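Local atomic coordinates of ammonium transporter (Kuenenia stuttgartiensis, PDB entry 6EU6), a protein that probably senses ammonium at the membrane through a transporter-like trimeric domain and signals its presence by way of a histidine kinase. Residues 26-29 / 30-34; 41-44 / 45-49; 113-116 / 117-121; 316-320 / 321-325; 389-392 / 393-396. All coordinates share one frame; numbering follows the deposited sequence.

Contact 1 of 5, residues 26-29 / 30-34; sequences GFTS and YETGF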
# COMPACT_ATOMS: atom_id res chain seq x y z
N GLY A 26 -6.84 2.36 5.20
CA GLY A 26 -6.40 3.23 6.29
C GLY A 26 -7.41 3.45 7.38
O GLY A 26 -7.12 3.23 8.55
N PHE A 27 -8.62 3.85 7.00
CA PHE A 27 -9.65 4.04 7.97
C PHE A 27 -10.00 2.72 8.64
O PHE A 27 -10.30 2.73 9.80
CB PHE A 27 -10.94 4.59 7.31
CG PHE A 27 -10.84 6.00 6.95
CD1 PHE A 27 -10.86 6.96 7.97
CD2 PHE A 27 -10.71 6.43 5.62
CE1 PHE A 27 -10.75 8.34 7.63
CE2 PHE A 27 -10.59 7.81 5.30
CZ PHE A 27 -10.63 8.74 6.29
N THR A 28 -10.02 1.62 7.89
CA THR A 28 -10.35 0.32 8.48
C THR A 28 -9.32 -0.01 9.60
O THR A 28 -9.68 -0.33 10.74
CB THR A 28 -10.33 -0.79 7.44
OG1 THR A 28 -11.25 -0.48 6.37
CG2 THR A 28 -10.75 -2.14 8.13
N SER A 29 -8.02 0.16 9.29
CA SER A 29 -7.00 -0.17 10.32
C SER A 29 -7.07 0.77 11.48
O SER A 29 -6.87 0.33 12.60
CB SER A 29 -5.58 -0.10 9.79
OG SER A 29 -5.60 -0.75 8.60
N TYR A 30 -7.14 2.07 11.19
CA TYR A 30 -7.19 3.11 12.22
C TYR A 30 -8.36 2.83 13.20
O TYR A 30 -8.17 2.78 14.44
CB TYR A 30 -7.36 4.45 11.54
CG TYR A 30 -7.10 5.62 12.42
CD1 TYR A 30 -5.81 6.05 12.62
CD2 TYR A 30 -8.16 6.29 13.09
CE1 TYR A 30 -5.53 7.16 13.37
CE2 TYR A 30 -7.90 7.43 13.88
CZ TYR A 30 -6.59 7.84 14.02
OH TYR A 30 -6.24 8.88 14.80
N GLU A 31 -9.56 2.68 12.63
CA GLU A 31 -10.69 2.46 13.46
C GLU A 31 -10.60 1.14 14.25
O GLU A 31 -11.01 1.13 15.40
CB GLU A 31 -12.03 2.53 12.70
CG GLU A 31 -12.21 3.84 11.92
CD GLU A 31 -13.49 3.89 11.04
OE1 GLU A 31 -14.42 2.99 11.31
OE2 GLU A 31 -13.55 4.86 10.14
N THR A 32 -10.13 0.05 13.61
CA THR A 32 -9.98 -1.21 14.28
C THR A 32 -8.95 -1.03 15.42
O THR A 32 -9.19 -1.41 16.56
CB THR A 32 -9.53 -2.26 13.32
OG1 THR A 32 -10.45 -2.41 12.27
CG2 THR A 32 -9.35 -3.65 14.04
N GLY A 33 -7.83 -0.36 15.15
CA GLY A 33 -6.86 -0.08 16.18
C GLY A 33 -7.39 0.64 17.40
O GLY A 33 -7.04 0.34 18.56
N PHE A 34 -8.20 1.66 17.14
CA PHE A 34 -8.83 2.47 18.20
C PHE A 34 -9.98 1.71 18.94
O PHE A 34 -10.45 2.15 19.92
CB PHE A 34 -9.40 3.78 17.62
CG PHE A 34 -8.49 4.95 17.76
CD1 PHE A 34 -7.45 5.16 16.85
CD2 PHE A 34 -8.68 5.88 18.77
CE1 PHE A 34 -6.61 6.24 16.95
CE2 PHE A 34 -7.83 6.98 18.88
CZ PHE A 34 -6.79 7.16 17.96
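The Phe27 ring and the Glu31 carboxylate cross obliquely, their planes 66° apart. Glu31 OE2 comes to 4.0 Å from Phe27 CD1 and 3.9 Å from Phe27 CB. One turn on, the Tyr30 ring carries Phe34 CD1 over one face, 3.8 Å above the plane and offset toward the rim, while Tyr30 O lies in plane at the edge of the Phe34 ring. Glu31 CG stands beside its own backbone N, anti to the carbonyl carbon (chi1 -55°), and this torsion lays the methylene against Phe27 O at 3.1 Å before the extended chain carries the carboxylate on. These residues belong to a regular alpha-helix, the last turns of helix 2-34, as the bonds from each N-H to the carbonyl four residues earlier attest: Tyr30 N meets Gly26 O at 2.9 Å, and Gly33 N meets Ser29 O at 2.8 Å. Thr28 O is gripped twice, by Thr32 N at 2.9 Å and by Thr32 OG1 at 2.7 Å, from opposite faces of the carbonyl plane, the hydroxyl lying 36° out of it. Thr28 OG1 and Ser29 OG likewise turn back, to Gln24 O and Leu25 O. Beyond the helix, Glu31 OE1 binds Thr112 OG1 and OE2 an ammonium ion, probably from the crystallisation liquor. Thr28 and Ser29 pack on Phe214 and Leu211 of a second subunit.

Contact 2 of 5, residues 41-44 / 45-49; sequences ISIA and LRNLV. With SO4 (sulfate ion), chain H.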
# COMPACT_ATOMS: atom_id res chain seq x y z
N ILE A 41 -14.07 -7.09 14.70
CA ILE A 41 -14.75 -7.69 13.56
C ILE A 41 -15.80 -6.76 13.03
O ILE A 41 -15.88 -6.59 11.77
CB ILE A 41 -15.33 -9.12 13.89
CG1 ILE A 41 -14.17 -10.06 14.33
CG2 ILE A 41 -16.04 -9.71 12.67
CD1 ILE A 41 -14.65 -11.41 14.90
N SER A 42 -16.66 -6.18 13.88
CA SER A 42 -17.77 -5.42 13.35
C SER A 42 -17.23 -4.19 12.64
O SER A 42 -17.75 -3.75 11.65
CB SER A 42 -18.77 -4.90 14.40
OG SER A 42 -18.10 -4.12 15.35
N ILE A 43 -16.21 -3.56 13.20
CA ILE A 43 -15.73 -2.36 12.61
C ILE A 43 -15.00 -2.64 11.26
O ILE A 43 -15.13 -1.86 10.31
CB ILE A 43 -15.04 -1.46 13.67
CG1 ILE A 43 -14.92 -0.02 13.16
CG2 ILE A 43 -13.73 -2.03 14.10
CD1 ILE A 43 -16.24 0.76 13.10
N ALA A 44 -14.30 -3.76 11.14
CA ALA A 44 -13.66 -4.09 9.87
C ALA A 44 -14.73 -4.26 8.80
O ALA A 44 -14.64 -3.71 7.68
CB ALA A 44 -12.80 -5.35 9.98
N LEU A 45 -15.78 -4.97 9.14
CA LEU A 45 -16.85 -5.24 8.20
C LEU A 45 -17.67 -4.02 7.79
O LEU A 45 -18.05 -3.93 6.62
CB LEU A 45 -17.78 -6.30 8.75
CG LEU A 45 -17.01 -7.62 8.90
CD1 LEU A 45 -17.96 -8.63 9.50
CD2 LEU A 45 -16.42 -8.14 7.59
N ARG A 46 -17.97 -3.11 8.74
CA ARG A 46 -18.69 -1.88 8.39
C ARG A 46 -17.91 -1.04 7.39
O ARG A 46 -18.47 -0.47 6.45
CB ARG A 46 -19.04 -1.07 9.67
CG ARG A 46 -20.13 -1.76 10.46
CD ARG A 46 -20.14 -1.27 11.88
NE ARG A 46 -21.12 -2.02 12.63
CZ ARG A 46 -21.72 -1.63 13.75
NH1 ARG A 46 -21.42 -0.46 14.37
NH2 ARG A 46 -22.67 -2.42 14.24
N ASN A 47 -16.59 -0.94 7.60
CA ASN A 47 -15.74 -0.21 6.70
C ASN A 47 -15.66 -0.80 5.28
O ASN A 47 -15.60 -0.07 4.30
CB ASN A 47 -14.32 -0.14 7.23
CG ASN A 47 -14.14 1.01 8.19
OD1 ASN A 47 -14.02 2.16 7.77
ND2 ASN A 47 -14.22 0.71 9.48
N LEU A 48 -15.68 -2.12 5.16
CA LEU A 48 -15.72 -2.73 3.84
C LEU A 48 -17.08 -2.51 3.18
O LEU A 48 -17.16 -2.16 2.01
CB LEU A 48 -15.44 -4.21 3.94
CG LEU A 48 -15.55 -4.99 2.63
CD1 LEU A 48 -14.60 -4.48 1.59
CD2 LEU A 48 -15.23 -6.42 2.87
N VAL A 49 -18.13 -2.73 3.92
CA VAL A 49 -19.47 -2.54 3.44
C VAL A 49 -19.74 -1.12 2.97
O VAL A 49 -20.34 -0.92 1.88
CB VAL A 49 -20.52 -3.01 4.45
CG1 VAL A 49 -21.94 -2.60 4.08
CG2 VAL A 49 -20.46 -4.56 4.58
S SO4 H . -22.39 -5.54 13.12
O1 SO4 H . -21.14 -6.26 13.21
O2 SO4 H . -22.80 -5.18 14.52
O3 SO4 H . -23.41 -6.40 12.50
O4 SO4 H . -22.19 -4.42 12.16
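Ile43 O is held by two donors of one residue, Asn47 ND2 at 2.8 Å and Asn47 N at 3.2 Å, which reach it from opposite faces of the carbonyl plane. ND2 lies 39° out of that plane, yet Ile43 O sits close to the plane of the Asn47 amide, and this fixes the rotation of the amide group. Ile43 and Asn47 run side by side, pointing the same way, with CG1 of the isoleucine 3.8 Å from ND2. All of this belongs to the regular alpha-helical start of helix 40-67, where Asn47 ND2 also reaches Glu31 OE1 of helix 2-34. On another side of the helix, Ile41 CG2 meets Leu45 CD1 at 3.9 Å; both side chains pack on Val206 of a second subunit. Arg46, extended from CG to NE, runs back past Ser42, whose CB lies over one face of the guanidinium. The guanidinium edge holds a sulfate, probably from the crystallisation liquor: NE donates to sulfate O4 at 2.7 Å with an N-H...O angle of 159°, whereas NH2 makes weaker bonds to sulfate O4 and O2. An alanine at Arg46 is likely to leave the sulfate without these donors and Ser119 O without its NH2 partner, undoing a tie between helix 40-67 and the turn before helix 121-144. Ser42 OG turns instead to Asn39 O.

Contact 3 of 5, residues 113-116 / 117-121; sequences GAIA and ERSGF. With LMT (dodecyl-beta-D-maltoside), chain E.
Arg118 curls back over residues 114-116, and its course begins at CB with CG set between the backbone N and the carbonyl carbon (chi1 82°). A second bend at chi2 brings CD to 3.4 Å from Ala116 O. NE then donates to Gly186 O. At the tip, NH1 serves two carbonyls: Ala116 O, 3.1 Å away, lies in the guanidinium plane on a fairly straight bond (166°), while Ala114 O, at 3.0 Å, is tilted 30° from that plane and more bent. NH2 completes the set with Asp317 O. Alongside, Ile115 O takes Ser119 OG at 2.7 Å from above its carbonyl plane and, more weakly, Ser119 N; Ser119 OG also lies 3.5 Å from Ile115 CG1. The Glu117 carboxylate bonds to Gln36 N and Asn39 ND2 and forms a salt bridge with Arg188. Thus the carbonyls where helix 93-114 runs out are met largely by side chains, Arg118 NH1 and Ser119 OG, with one weak backbone bond from Ser119 N, and a buried cation beside that C-terminal end would probably be favoured by the partial negative charge there.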
# COMPACT_ATOMS: atom_id res chain seq x y z
N GLY A 113 -16.46 5.32 12.39
CA GLY A 113 -15.66 5.37 13.59
C GLY A 113 -16.31 6.17 14.70
O GLY A 113 -16.04 5.93 15.88
N ALA A 114 -17.12 7.14 14.34
CA ALA A 114 -17.79 7.99 15.34
C ALA A 114 -18.89 7.20 16.09
O ALA A 114 -19.09 7.37 17.29
CB ALA A 114 -18.36 9.18 14.67
N ILE A 115 -19.55 6.28 15.40
CA ILE A 115 -20.60 5.45 16.07
C ILE A 115 -20.24 3.99 16.32
O ILE A 115 -21.08 3.14 16.65
CB ILE A 115 -21.93 5.58 15.34
CG1 ILE A 115 -21.83 5.09 13.94
CG2 ILE A 115 -22.37 7.06 15.38
CD1 ILE A 115 -23.16 5.02 13.19
N ALA A 116 -18.95 3.69 16.22
CA ALA A 116 -18.49 2.35 16.48
C ALA A 116 -18.83 1.85 17.90
O ALA A 116 -18.94 2.64 18.88
CB ALA A 116 -16.99 2.26 16.27
N GLU A 117 -18.91 0.52 18.01
CA GLU A 117 -18.99 -0.17 19.33
C GLU A 117 -20.39 -0.27 19.94
O GLU A 117 -20.60 -1.17 20.73
CB GLU A 117 -17.98 0.39 20.41
CG GLU A 117 -16.58 0.66 19.83
CD GLU A 117 -15.48 0.20 20.75
OE1 GLU A 117 -14.83 -0.82 20.49
OE2 GLU A 117 -15.27 0.88 21.74
N ARG A 118 -21.34 0.55 19.50
CA ARG A 118 -22.67 0.51 20.11
C ARG A 118 -23.82 0.83 19.18
O ARG A 118 -24.96 0.60 19.52
CB ARG A 118 -22.72 1.36 21.37
CG ARG A 118 -22.93 2.87 21.15
CD ARG A 118 -21.73 3.56 20.51
NE ARG A 118 -21.81 5.03 20.62
CZ ARG A 118 -20.97 5.91 20.11
NH1 ARG A 118 -19.87 5.50 19.49
NH2 ARG A 118 -21.18 7.20 20.25
N SER A 119 -23.53 1.32 17.98
CA SER A 119 -24.54 1.43 17.00
C SER A 119 -24.77 0.07 16.36
O SER A 119 -23.83 -0.79 16.30
CB SER A 119 -24.18 2.48 15.96
OG SER A 119 -23.07 2.12 15.19
N GLY A 120 -25.99 -0.13 15.84
CA GLY A 120 -26.29 -1.32 15.06
C GLY A 120 -25.95 -1.14 13.61
O GLY A 120 -25.67 -0.01 13.13
N PHE A 121 -25.98 -2.27 12.90
CA PHE A 121 -25.66 -2.28 11.46
C PHE A 121 -26.50 -1.33 10.57
O PHE A 121 -25.97 -0.59 9.75
CB PHE A 121 -25.79 -3.68 10.94
CG PHE A 121 -25.20 -3.86 9.60
CD1 PHE A 121 -23.84 -3.69 9.41
CD2 PHE A 121 -25.98 -4.24 8.52
CE1 PHE A 121 -23.26 -3.88 8.15
CE2 PHE A 121 -25.42 -4.42 7.27
CZ PHE A 121 -24.05 -4.26 7.09
C1B LMT E . -28.98 -4.37 16.41
C2B LMT E . -28.91 -5.38 17.60
C3B LMT E . -30.31 -5.78 18.03
C4B LMT E . -30.99 -4.50 18.42
C5B LMT E . -31.12 -3.57 17.24
C6B LMT E . -31.94 -2.34 17.68
O1B LMT E . -29.59 -4.99 15.29
O2B LMT E . -28.23 -6.59 17.24
O3B LMT E . -30.38 -6.65 19.17
O4' LMT E . -32.28 -4.78 18.96
O5B LMT E . -29.80 -3.25 16.74
O6B LMT E . -31.79 -1.99 19.11
C1' LMT E . -28.91 -6.22 11.43
C2' LMT E . -27.87 -6.41 12.46
C3' LMT E . -28.41 -6.29 13.82
C4' LMT E . -28.95 -4.95 14.02
C5' LMT E . -29.94 -4.63 12.87
C6' LMT E . -30.39 -3.19 12.95
O1' LMT E . -28.34 -6.39 10.15
O2' LMT E . -27.38 -7.72 12.40
O3' LMT E . -27.42 -6.47 14.81
O5' LMT E . -29.39 -4.89 11.58
O6' LMT E . -29.34 -2.22 13.14
C1 LMT E . -29.31 -6.22 9.08
C2 LMT E . -28.69 -6.61 7.73
C3 LMT E . -29.56 -6.27 6.53
C4 LMT E . -28.91 -6.68 5.18
C5 LMT E . -28.50 -5.49 4.31
C6 LMT E . -28.80 -5.56 2.81
C7 LMT E . -27.94 -4.54 2.05
C8 LMT E . -28.71 -3.58 1.15
C9 LMT E . -27.83 -2.54 0.40
C10 LMT E . -28.55 -1.83 -0.79
C11 LMT E . -28.31 -0.30 -1.03
C12 LMT E . -27.53 0.14 -2.28

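Contact 4 of 5, residues 316-320 / 321-325; sequences IDDPV and SAIAV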
# COMPACT_ATOMS: atom_id res chain seq x y z
N ILE A 316 -20.01 14.10 23.88
CA ILE A 316 -20.23 13.26 22.68
C ILE A 316 -19.15 12.21 22.64
O ILE A 316 -17.94 12.55 22.74
CB ILE A 316 -20.27 14.08 21.40
CG1 ILE A 316 -21.37 15.13 21.54
CG2 ILE A 316 -20.52 13.18 20.16
CD1 ILE A 316 -21.33 16.22 20.49
N ASP A 317 -19.56 10.95 22.60
CA ASP A 317 -18.59 9.86 22.63
C ASP A 317 -18.19 9.44 21.18
O ASP A 317 -18.99 8.82 20.44
CB ASP A 317 -19.13 8.68 23.39
CG ASP A 317 -18.08 7.55 23.58
OD1 ASP A 317 -16.85 7.72 23.45
OD2 ASP A 317 -18.50 6.45 23.88
N ASP A 318 -16.93 9.74 20.84
CA ASP A 318 -16.40 9.59 19.44
C ASP A 318 -15.14 8.73 19.54
O ASP A 318 -14.05 9.22 19.89
CB ASP A 318 -16.06 10.95 18.95
CG ASP A 318 -15.50 10.97 17.53
OD1 ASP A 318 -15.19 9.89 16.90
OD2 ASP A 318 -15.31 12.14 17.12
N PRO A 319 -15.32 7.43 19.38
CA PRO A 319 -14.22 6.49 19.69
C PRO A 319 -12.93 6.73 18.89
O PRO A 319 -11.89 6.38 19.36
CB PRO A 319 -14.83 5.14 19.29
CG PRO A 319 -16.32 5.35 19.48
CD PRO A 319 -16.56 6.72 18.96
N VAL A 320 -12.98 7.38 17.72
CA VAL A 320 -11.79 7.63 16.91
C VAL A 320 -11.44 9.10 16.78
O VAL A 320 -10.59 9.42 16.00
CB VAL A 320 -11.90 7.03 15.50
CG1 VAL A 320 -12.25 5.54 15.56
CG2 VAL A 320 -12.88 7.79 14.66
N SER A 321 -12.14 9.96 17.49
CA SER A 321 -12.02 11.41 17.39
C SER A 321 -12.31 11.93 15.98
O SER A 321 -11.64 12.84 15.50
CB SER A 321 -10.68 11.87 17.90
OG SER A 321 -10.45 11.38 19.18
N ALA A 322 -13.21 11.24 15.26
CA ALA A 322 -13.58 11.61 13.91
C ALA A 322 -14.07 13.07 13.80
O ALA A 322 -13.81 13.78 12.82
CB ALA A 322 -14.66 10.70 13.41
N ILE A 323 -14.80 13.51 14.82
CA ILE A 323 -15.40 14.88 14.78
C ILE A 323 -14.29 15.90 14.88
O ILE A 323 -14.18 16.80 14.08
CB ILE A 323 -16.39 15.08 15.92
CG1 ILE A 323 -17.54 14.07 15.79
CG2 ILE A 323 -16.88 16.52 15.86
CD1 ILE A 323 -18.34 13.92 17.11
N ALA A 324 -13.39 15.69 15.82
CA ALA A 324 -12.21 16.55 15.90
C ALA A 324 -11.33 16.53 14.68
O ALA A 324 -10.88 17.60 14.24
CB ALA A 324 -11.39 16.18 17.11
N VAL A 325 -11.06 15.35 14.07
CA VAL A 325 -10.09 15.26 12.99
C VAL A 325 -10.74 15.92 11.75
O VAL A 325 -10.19 16.85 11.13
CB VAL A 325 -9.70 13.80 12.70
CG1 VAL A 325 -9.04 13.65 11.35
CG2 VAL A 325 -8.82 13.26 13.83
O HOH W 1 -13.87 14.09 18.25
O HOH W 2 -12.46 11.24 21.03
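Ile316 and Ile323 cross at about a right angle, with Ile316 CG2 touching Ile323 CD1 at 3.8 Å. Asp318 CG is anti to the backbone N (chi1 180°), which brings the carboxylate to the N-H groups of the first turn of helix 322-340. There OD2 accepts from Ile323 N at 2.7 Å on an almost linear bond (171°) through its syn lone pair, and OD1 takes a weak bond from Ala322 N at 2.9 Å. Asp318 therefore acts on the first N-H groups from three residues before the N-cap position, where Ser321 makes no capping bond and its OG goes to Glu307. A water extends the reach, donating a hydrogen bond to Asp318 OD2 and accepting one from Ala324 N. The same aspartate opens a type I turn, closed by Ser321 N on Asp318 O at 3.2 Å from well above the carbonyl plane. Val320 CG2 also packs on Ala322 CB at 3.6 Å. With an asparagine at Asp318, the negative charge facing the N-terminal helix end is gone, and Ile323 N or Ala322 N would probably lose its acceptor. Ile323 leans on Trp176 and Met179 of helix 167-185 and on Ile310 of helix 289-312, Ile316 touches the bound maltoside detergent ZDM, and Val325 faces helix 266-280.

Contact 5 of 5, residues 389-392 / 393-396; sequences RVTP and EEEK. With LMT (dodecyl-beta-D-maltoside), chain E.
The N-terminal cap of the short helix 392-397 is made here, with Thr391 as N-cap residue: its OG1 accepts a weak but straight bond from Glu394 N at 3.4 Å. That hydroxyl sits between the backbone N and the carbonyl carbon (chi1 66°), a torsion that turns it over the first turn, and it donates weakly to Glu393 OE1. Thr391 O takes Glu395 N at 2.9 Å, the first regular helical bond. A salt bridge ties the preceding loop to the same turn. Arg389 NH2 meets Glu395 OE1 at 2.9 Å on the syn lone pair, the guanidinium and carboxylate planes being 39° apart. One water fills in beside it, accepting from Arg389 NE in the guanidinium plane and donating to Glu395 OE1 and Val390 O. Val390 and Glu394 cross at about a right angle, CG2 of the valine 3.8 Å from CG of the glutamate. Past it, Glu394 OE1 accepts from O2B of a dodecyl maltoside at 2.9 Å, and Arg389 O accepts from O6B of the same detergent at 2.6 Å. Arg389 NH1 reaches Val185 O and Pro187 O, and Glu395 OE2 reaches Ile189 N, which sets the small helix against the loop leaving helix 167-185; Lys38 NZ, between helices 2-34 and 40-67, donates to Lys396 O.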
# COMPACT_ATOMS: atom_id res chain seq x y z
N ARG A 389 -29.10 1.95 18.57
CA ARG A 389 -28.10 1.19 19.30
C ARG A 389 -28.39 -0.28 19.39
O ARG A 389 -29.54 -0.71 19.29
CB ARG A 389 -27.94 1.58 20.73
CG ARG A 389 -27.93 2.97 21.06
CD ARG A 389 -27.98 3.09 22.56
NE ARG A 389 -26.80 2.60 23.28
CZ ARG A 389 -25.79 3.33 23.74
NH1 ARG A 389 -25.68 4.65 23.51
NH2 ARG A 389 -24.86 2.75 24.44
N VAL A 390 -27.35 -1.04 19.67
CA VAL A 390 -27.51 -2.43 20.06
C VAL A 390 -27.91 -2.49 21.55
O VAL A 390 -27.81 -1.49 22.28
CB VAL A 390 -26.25 -3.29 19.78
CG1 VAL A 390 -25.82 -3.17 18.35
CG2 VAL A 390 -25.08 -2.95 20.74
N THR A 391 -28.33 -3.67 22.02
CA THR A 391 -28.73 -3.81 23.43
C THR A 391 -27.49 -3.72 24.30
O THR A 391 -26.36 -3.99 23.86
CB THR A 391 -29.48 -5.13 23.72
OG1 THR A 391 -28.58 -6.24 23.53
CG2 THR A 391 -30.66 -5.27 22.75
N PRO A 392 -27.67 -3.33 25.57
CA PRO A 392 -26.52 -3.23 26.42
C PRO A 392 -25.76 -4.55 26.56
O PRO A 392 -24.52 -4.55 26.71
CB PRO A 392 -27.14 -2.82 27.76
CG PRO A 392 -28.33 -2.04 27.38
CD PRO A 392 -28.89 -2.91 26.28
N GLU A 393 -26.48 -5.68 26.46
CA GLU A 393 -25.85 -6.99 26.66
C GLU A 393 -24.87 -7.23 25.48
O GLU A 393 -23.72 -7.59 25.63
CB GLU A 393 -26.92 -8.14 26.74
CG GLU A 393 -28.17 -7.85 27.60
CD GLU A 393 -29.34 -7.15 26.84
OE1 GLU A 393 -29.93 -7.75 25.89
OE2 GLU A 393 -29.68 -6.00 27.22
N GLU A 394 -25.36 -6.99 24.28
CA GLU A 394 -24.56 -7.05 23.09
C GLU A 394 -23.36 -6.09 23.10
O GLU A 394 -22.18 -6.42 22.79
CB GLU A 394 -25.52 -6.80 21.97
CG GLU A 394 -24.91 -6.76 20.66
CD GLU A 394 -25.95 -6.99 19.62
OE1 GLU A 394 -27.22 -6.85 19.93
OE2 GLU A 394 -25.39 -7.36 18.54
N GLU A 395 -23.62 -4.91 23.62
CA GLU A 395 -22.57 -3.95 23.77
C GLU A 395 -21.46 -4.42 24.70
O GLU A 395 -20.30 -4.26 24.40
CB GLU A 395 -23.19 -2.64 24.14
CG GLU A 395 -22.19 -1.54 24.28
CD GLU A 395 -22.81 -0.18 24.57
OE1 GLU A 395 -24.07 -0.03 24.61
OE2 GLU A 395 -21.98 0.74 24.75
N LYS A 396 -21.80 -5.10 25.81
CA LYS A 396 -20.76 -5.59 26.76
C LYS A 396 -20.09 -6.83 26.23
O LYS A 396 -18.91 -6.96 26.34
CB LYS A 396 -21.39 -5.90 28.13
CG LYS A 396 -21.90 -4.66 28.84
CD LYS A 396 -22.93 -5.00 29.90
CE LYS A 396 -23.90 -3.85 30.09
NZ LYS A 396 -24.95 -4.24 31.06
C1B LMT E . -28.98 -4.37 16.41
C2B LMT E . -28.91 -5.38 17.60
C3B LMT E . -30.31 -5.78 18.03
C4B LMT E . -30.99 -4.50 18.42
C5B LMT E . -31.12 -3.57 17.24
C6B LMT E . -31.94 -2.34 17.68
O1B LMT E . -29.59 -4.99 15.29
O2B LMT E . -28.23 -6.59 17.24
O3B LMT E . -30.38 -6.65 19.17
O4' LMT E . -32.28 -4.78 18.96
O5B LMT E . -29.80 -3.25 16.74
O6B LMT E . -31.79 -1.99 19.11
C1' LMT E . -28.91 -6.22 11.43
C2' LMT E . -27.87 -6.41 12.46
C3' LMT E . -28.41 -6.29 13.82
C4' LMT E . -28.95 -4.95 14.02
C5' LMT E . -29.94 -4.63 12.87
C6' LMT E . -30.39 -3.19 12.95
O1' LMT E . -28.34 -6.39 10.15
O2' LMT E . -27.38 -7.72 12.40
O3' LMT E . -27.42 -6.47 14.81
O5' LMT E . -29.39 -4.89 11.58
O6' LMT E . -29.34 -2.22 13.14
C1 LMT E . -29.31 -6.22 9.08
C2 LMT E . -28.69 -6.61 7.73
C3 LMT E . -29.56 -6.27 6.53
C4 LMT E . -28.91 -6.68 5.18
C5 LMT E . -28.50 -5.49 4.31
C6 LMT E . -28.80 -5.56 2.81
C7 LMT E . -27.94 -4.54 2.05
C8 LMT E . -28.71 -3.58 1.15
C9 LMT E . -27.83 -2.54 0.40
C10 LMT E . -28.55 -1.83 -0.79
C11 LMT E . -28.31 -0.30 -1.03
C12 LMT E . -27.53 0.14 -2.28
O HOH W 3 -26.78 -0.29 24.19

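Overall arrangement
Each contact is local and closes before the next opens, so none nests in or crosses another. Contact 1 lies in the last turns of helix 2-34 and contact 2 in the first turns of helix 40-67; the two touch, and both face a second subunit. Contact 3, the turn from helix 93-114 toward helix 121-144, touches all four others, its centre 10 to 13 Å from each of theirs. Contact 4 leads the loop after helix 289-312 into helix 322-340, and its Val320 also packs on contact 1. Contact 5 follows helix 353-385 and joins contact 3 through Arg118 O and Val390 N, but its nearest atoms stay about 13 Å from contact 1.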